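Local coordinates for protein peroxiredoxin (Mycobacterium tuberculosis, PDB 5EPF) that probably reduces hydrogen peroxide and organic hydroperoxides to water and alcohols with thiol electrons, protecting the cell against oxidative stress, at residues F42-A47 / A85-V90; G51-A56 / E89-D94. All coordinates share one frame; numbering follows the deposited sequence. Where two conformers were deposited one is given.

In the fold
From the N terminus the chain runs along strand 39-43, the central strand of the mixed five-stranded sheet of this thioredoxin-like fold, and turns through 44-47 into helix 50-61, whose first turn carries C52, the probable peroxidatic cysteine. Strand 72-77 then returns the chain to the sheet, and helix 81-91 follows. Interaction 1 (42-47 with 85-90) closes a loop that starts first and ends first, and interaction 2 (51-56 with 89-94) starts later and ends later, so the two loops cross rather than nest. Both use helix 81-91 and share E89 and V90. Together they tie the end of the central strand, the cysteine-bearing helix and the C-terminal end of helix 81-91 together.

Interaction 1. Residues F42-A47 / A85-V90; sequences FFYPAA and AKFAEV
The F87 ring reaches from helix 81-91 toward the segment after strand 39-43, with A47 CA over one of its faces and Y44 OH at its edge, near the ring plane. That edge is directed at the face of the Y44 ring in an offset edge-to-face (T-shaped) pair, the centroids 5.7 Å apart and the planes at 75°. F87 CE2 touches the hydroxyl end of the phenol, 3.9 Å from Y44 CZ, while the phenol ring has the backbone N of A46 at its own edge. A47 adds its methyl group, CB lying 3.5 Å from F87 CD2. With CG anti to the backbone N (chi1 -172°), F87 carries its ring away from the helix, and the Y44 and F87 side chains slide past each other in opposite directions. No hydrogen bond crosses the contact; the phenol oxygen, 3.8 Å from F87 CD2, is instead hydrogen-bonded to Q84, one turn back on the same helix. L97 packs against both side chains, and M48 and T53 also pack on F87. Since the Y44 side chain is about 4 Å from that of C52, the probable peroxidatic cysteine, this buried packing and the Q84 bond give the tyrosine both an apolar and a polar hold.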
loop_
_atom_site.group_PDB
_atom_site.type_symbol
_atom_site.label_atom_id
_atom_site.label_comp_id
_atom_site.label_asym_id
_atom_site.label_seq_id
_atom_site.Cartn_x
_atom_site.Cartn_y
_atom_site.Cartn_z
ATOM N N PHE A 42 -0.748 0.450 -0.907
ATOM C CA PHE A 42 -2.073 0.889 -0.493
ATOM C C PHE A 42 -2.049 1.305 0.972
ATOM O O PHE A 42 -1.859 0.466 1.862
ATOM C CB PHE A 42 -3.192 -0.098 -0.865
ATOM C CG PHE A 42 -3.214 -1.436 -0.121
ATOM C CD1 PHE A 42 -4.053 -1.622 0.979
ATOM C CD2 PHE A 42 -2.499 -2.533 -0.591
ATOM C CE1 PHE A 42 -4.128 -2.851 1.625
ATOM C CE2 PHE A 42 -2.570 -3.775 0.064
ATOM C CZ PHE A 42 -3.398 -3.923 1.153
ATOM N N PHE A 43 -2.225 2.610 1.209
ATOM C CA PHE A 43 -2.312 3.162 2.558
ATOM C C PHE A 43 -3.743 2.983 3.053
ATOM O O PHE A 43 -4.704 3.400 2.389
ATOM C CB PHE A 43 -2.018 4.661 2.532
ATOM C CG PHE A 43 -0.568 5.022 2.406
ATOM C CD1 PHE A 43 0.208 5.289 3.525
ATOM C CD2 PHE A 43 0.008 5.149 1.149
ATOM C CE1 PHE A 43 1.558 5.645 3.387
ATOM C CE2 PHE A 43 1.330 5.523 0.992
ATOM C CZ PHE A 43 2.111 5.769 2.117
ATOM N N TYR A 44 -3.884 2.418 4.245
ATOM C CA TYR A 44 -5.202 2.273 4.846
ATOM C C TYR A 44 -5.201 2.853 6.252
ATOM O O TYR A 44 -4.177 2.808 6.946
ATOM C CB TYR A 44 -5.683 0.810 4.867
ATOM C CG TYR A 44 -4.724 -0.180 5.511
ATOM C CD1 TYR A 44 -4.723 -0.396 6.890
ATOM C CD2 TYR A 44 -3.842 -0.929 4.727
ATOM C CE1 TYR A 44 -3.852 -1.328 7.470
ATOM C CE2 TYR A 44 -2.978 -1.838 5.297
ATOM C CZ TYR A 44 -2.994 -2.041 6.659
ATOM O OH TYR A 44 -2.136 -2.961 7.194
ATOM N N PRO A 45 -6.331 3.415 6.699
ATOM C CA PRO A 45 -6.311 4.108 8.007
ATOM C C PRO A 45 -6.008 3.207 9.192
ATOM O O PRO A 45 -5.232 3.589 10.075
ATOM C CB PRO A 45 -7.704 4.767 8.100
ATOM C CG PRO A 45 -8.259 4.766 6.724
ATOM C CD PRO A 45 -7.535 3.736 5.907
ATOM N N ALA A 46 -6.622 2.030 9.251
ATOM C CA ALA A 46 -6.599 1.256 10.486
ATOM C C ALA A 46 -6.799 -0.215 10.165
ATOM O O ALA A 46 -7.877 -0.623 9.717
ATOM C CB ALA A 46 -7.673 1.746 11.460
ATOM N N ALA A 47 -5.772 -1.009 10.446
ATOM C CA ALA A 47 -5.866 -2.451 10.333
ATOM C C ALA A 47 -7.071 -2.975 11.101
ATOM O O ALA A 47 -7.414 -2.470 12.172
ATOM C CB ALA A 47 -4.591 -3.061 10.910
ATOM N N ALA A 85 0.786 -7.739 12.138
ATOM C CA ALA A 85 0.999 -9.182 12.171
ATOM C C ALA A 85 -0.310 -9.929 12.396
ATOM O O ALA A 85 -0.598 -10.918 11.717
ATOM C CB ALA A 85 2.019 -9.550 13.251
ATOM N N LYS A 86 -1.121 -9.471 13.357
ATOM C CA LYS A 86 -2.393 -10.149 13.618
ATOM C C LYS A 86 -3.357 -10.014 12.443
ATOM O O LYS A 86 -4.049 -10.975 12.090
ATOM C CB LYS A 86 -3.033 -9.651 14.914
ATOM C CG LYS A 86 -4.248 -10.498 15.352
ATOM C CD LYS A 86 -3.957 -12.015 15.446
ATOM C CE LYS A 86 -2.941 -12.340 16.503
ATOM N NZ LYS A 86 -2.822 -13.812 16.687
ATOM N N PHE A 87 -3.425 -8.829 11.836
ATOM C CA PHE A 87 -4.296 -8.608 10.684
ATOM C C PHE A 87 -3.937 -9.579 9.564
ATOM O O PHE A 87 -4.807 -10.258 8.999
ATOM C CB PHE A 87 -4.076 -7.157 10.244
ATOM C CG PHE A 87 -5.014 -6.623 9.178
ATOM C CD1 PHE A 87 -6.295 -7.129 8.955
ATOM C CD2 PHE A 87 -4.594 -5.521 8.432
ATOM C CE1 PHE A 87 -7.129 -6.550 7.992
ATOM C CE2 PHE A 87 -5.412 -4.952 7.466
ATOM C CZ PHE A 87 -6.689 -5.461 7.255
ATOM N N ALA A 88 -2.640 -9.677 9.244
ATOM C CA ALA A 88 -2.201 -10.555 8.151
ATOM C C ALA A 88 -2.407 -12.033 8.492
ATOM O O ALA A 88 -2.691 -12.848 7.605
ATOM C CB ALA A 88 -0.732 -10.288 7.807
ATOM N N GLU A 89 -2.232 -12.405 9.762
ATOM C CA GLU A 89 -2.429 -13.798 10.167
ATOM C C GLU A 89 -3.902 -14.185 10.098
ATOM O O GLU A 89 -4.256 -15.232 9.547
ATOM C CB GLU A 89 -1.902 -13.999 11.590
ATOM C CG GLU A 89 -1.942 -15.436 12.081
ATOM C CD GLU A 89 -1.638 -15.536 13.558
ATOM O OE1 GLU A 89 -1.608 -14.492 14.250
ATOM O OE2 GLU A 89 -1.456 -16.669 14.040
ATOM N N VAL A 90 -4.779 -13.346 10.647
ATOM C CA VAL A 90 -6.207 -13.662 10.672
ATOM C C VAL A 90 -6.788 -13.709 9.263
ATOM O O VAL A 90 -7.679 -14.522 8.972
ATOM C CB VAL A 90 -6.940 -12.650 11.570
ATOM C CG1 VAL A 90 -8.450 -12.773 11.435
ATOM C CG2 VAL A 90 -6.500 -12.832 13.000
#

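Interaction 2. Residues G51-A56 / E89-D94; sequences GCTKEA and EVRRFD. With SO4 (sulfate ion), chain B.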
loop_
_atom_site.group_PDB
_atom_site.type_symbol
_atom_site.label_atom_id
_atom_site.label_comp_id
_atom_site.label_asym_id
_atom_site.label_seq_id
_atom_site.Cartn_x
_atom_site.Cartn_y
_atom_site.Cartn_z
ATOM N N GLY A 51 -13.883 -1.622 6.766
ATOM C CA GLY A 51 -13.565 -1.116 5.441
ATOM C C GLY A 51 -12.164 -1.495 5.010
ATOM O O GLY A 51 -11.938 -1.878 3.859
ATOM N N CYS A 52 -11.204 -1.408 5.927
ATOM C CA CYS A 52 -9.835 -1.792 5.598
ATOM C C CYS A 52 -9.735 -3.298 5.369
ATOM O O CYS A 52 -8.995 -3.750 4.492
ATOM C CB CYS A 52 -8.862 -1.281 6.673
ATOM S SG CYS A 52 -8.793 0.562 6.850
ATOM N N THR A 53 -10.469 -4.091 6.152
ATOM C CA THR A 53 -10.520 -5.529 5.905
ATOM C C THR A 53 -11.074 -5.830 4.513
ATOM O O THR A 53 -10.513 -6.653 3.777
ATOM C CB THR A 53 -11.364 -6.196 6.990
ATOM O OG1 THR A 53 -10.747 -5.963 8.260
ATOM C CG2 THR A 53 -11.498 -7.688 6.738
ATOM N N LYS A 54 -12.143 -5.131 4.102
ATOM C CA LYS A 54 -12.677 -5.344 2.758
ATOM C C LYS A 54 -11.629 -5.009 1.699
ATOM O O LYS A 54 -11.381 -5.800 0.781
ATOM C CB LYS A 54 -13.932 -4.495 2.550
ATOM C CG LYS A 54 -14.611 -4.729 1.205
ATOM C CD LYS A 54 -15.963 -3.975 1.129
ATOM C CE LYS A 54 -16.674 -4.173 -0.210
ATOM N NZ LYS A 54 -17.058 -5.600 -0.448
ATOM N N GLU A 55 -10.980 -3.848 1.828
ATOM C CA GLU A 55 -9.997 -3.426 0.834
ATOM C C GLU A 55 -8.839 -4.417 0.745
ATOM O O GLU A 55 -8.457 -4.848 -0.354
ATOM C CB GLU A 55 -9.478 -2.031 1.192
ATOM C CG GLU A 55 -8.457 -1.550 0.183
ATOM C CD GLU A 55 -7.754 -0.264 0.536
ATOM O OE1 GLU A 55 -7.990 0.326 1.605
ATOM O OE2 GLU A 55 -6.908 0.164 -0.293
ATOM N N ALA A 56 -8.281 -4.797 1.899
ATOM C CA ALA A 56 -7.096 -5.643 1.921
ATOM C C ALA A 56 -7.428 -7.080 1.538
ATOM O O ALA A 56 -6.604 -7.756 0.912
ATOM C CB ALA A 56 -6.449 -5.567 3.305
ATOM N N GLU A 89 -2.232 -12.405 9.762
ATOM C CA GLU A 89 -2.429 -13.798 10.167
ATOM C C GLU A 89 -3.902 -14.185 10.098
ATOM O O GLU A 89 -4.256 -15.232 9.547
ATOM C CB GLU A 89 -1.902 -13.999 11.590
ATOM C CG GLU A 89 -1.942 -15.436 12.081
ATOM C CD GLU A 89 -1.638 -15.536 13.558
ATOM O OE1 GLU A 89 -1.608 -14.492 14.250
ATOM O OE2 GLU A 89 -1.456 -16.669 14.040
ATOM N N VAL A 90 -4.779 -13.346 10.647
ATOM C CA VAL A 90 -6.207 -13.662 10.672
ATOM C C VAL A 90 -6.788 -13.709 9.263
ATOM O O VAL A 90 -7.679 -14.522 8.972
ATOM C CB VAL A 90 -6.940 -12.650 11.570
ATOM C CG1 VAL A 90 -8.450 -12.773 11.435
ATOM C CG2 VAL A 90 -6.500 -12.832 13.000
ATOM N N ARG A 91 -6.314 -12.834 8.365
ATOM C CA ARG A 91 -6.863 -12.747 7.017
ATOM C C ARG A 91 -6.021 -13.507 6.000
ATOM O O ARG A 91 -6.338 -13.499 4.807
ATOM C CB ARG A 91 -7.019 -11.283 6.599
ATOM C CG ARG A 91 -7.952 -10.497 7.505
ATOM C CD ARG A 91 -9.351 -11.088 7.506
ATOM N NE ARG A 91 -10.206 -10.419 8.488
ATOM C CZ ARG A 91 -11.492 -10.683 8.640
ATOM N NH1 ARG A 91 -12.076 -11.573 7.858
ATOM N NH2 ARG A 91 -12.199 -10.046 9.570
ATOM N N ARG A 92 -4.942 -14.153 6.444
ATOM C CA ARG A 92 -4.104 -14.974 5.567
ATOM C C ARG A 92 -3.590 -14.175 4.363
ATOM O O ARG A 92 -3.643 -14.621 3.211
ATOM C CB ARG A 92 -4.842 -16.254 5.148
ATOM C CG ARG A 92 -5.249 -17.169 6.332
ATOM C CD ARG A 92 -6.684 -16.917 6.844
ATOM N NE ARG A 92 -7.681 -17.100 5.788
ATOM C CZ ARG A 92 -8.830 -16.429 5.698
ATOM N NH1 ARG A 92 -9.170 -15.524 6.619
ATOM N NH2 ARG A 92 -9.647 -16.668 4.684
ATOM N N PHE A 93 -3.080 -12.974 4.633
ATOM C CA PHE A 93 -2.521 -12.154 3.562
ATOM C C PHE A 93 -1.219 -12.744 3.049
ATOM O O PHE A 93 -0.331 -13.104 3.825
ATOM C CB PHE A 93 -2.266 -10.723 4.028
ATOM C CG PHE A 93 -3.513 -9.941 4.314
ATOM C CD1 PHE A 93 -3.479 -8.885 5.211
ATOM C CD2 PHE A 93 -4.724 -10.267 3.705
ATOM C CE1 PHE A 93 -4.621 -8.159 5.488
ATOM C CE2 PHE A 93 -5.862 -9.536 3.981
ATOM C CZ PHE A 93 -5.812 -8.492 4.875
ATOM N N ASP A 94 -1.103 -12.818 1.728
ATOM C CA ASP A 94 0.087 -13.342 1.066
ATOM C C ASP A 94 0.980 -12.217 0.556
ATOM O O ASP A 94 1.514 -12.315 -0.548
ATOM C CB ASP A 94 -0.324 -14.268 -0.081
ATOM C CG ASP A 94 -1.126 -13.547 -1.161
ATOM O OD1 ASP A 94 -2.003 -12.711 -0.831
ATOM O OD2 ASP A 94 -0.860 -13.821 -2.353
HETATM S S SO4 B . -12.241 -13.985 5.161
HETATM O O1 SO4 B . -11.017 -13.378 5.663
HETATM O O2 SO4 B . -13.423 -13.344 5.776
HETATM O O3 SO4 B . -12.334 -13.844 3.705
HETATM O O4 SO4 B . -12.266 -15.405 5.522
HETATM O O HOH W 1 -9.463 -7.969 9.692
#
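R91 and T53 meet with their side chains crossing at about a right angle. R91 CB lies over one face of the F93 ring, toward the rim. The chain bends at chi2 (-60°), and R91 CD comes 3.4 Å from sulfate O1. Beyond it the guanidinium takes the threonine methyl over one face, toward the rim, T53 CG2 being 3.5 Å from both R91 NE and CZ. NE also donates to a water at 2.8 Å, and this water donates to T53 OG1, which is itself hydrogen-bonded to T49 O. At the tip R91 NH1 binds sulfate O1 at 3.0 Å, the ion lying at the guanidinium edge. R92, at positive phi in the Schellman motif that ends helix 81-91, brings NH1 and NH2 to the same ion. R92 NH1 also donates to V90 O (3.0 Å, 164°), in the guanidinium plane and on a carbonyl lone pair. Deeper in, A56 CB touches F93 CZ at 3.4 Å. R91 and F93 also touch C57, the probable redox partner of C52, although no disulfide is formed here. R60 from the cysteine helix joins both arginines at the sulfate, probably from the crystallisation liquor, consistent with a positive patch able to hold an anion; T53, the water and A56-F93 packing hold the two elements together alongside it.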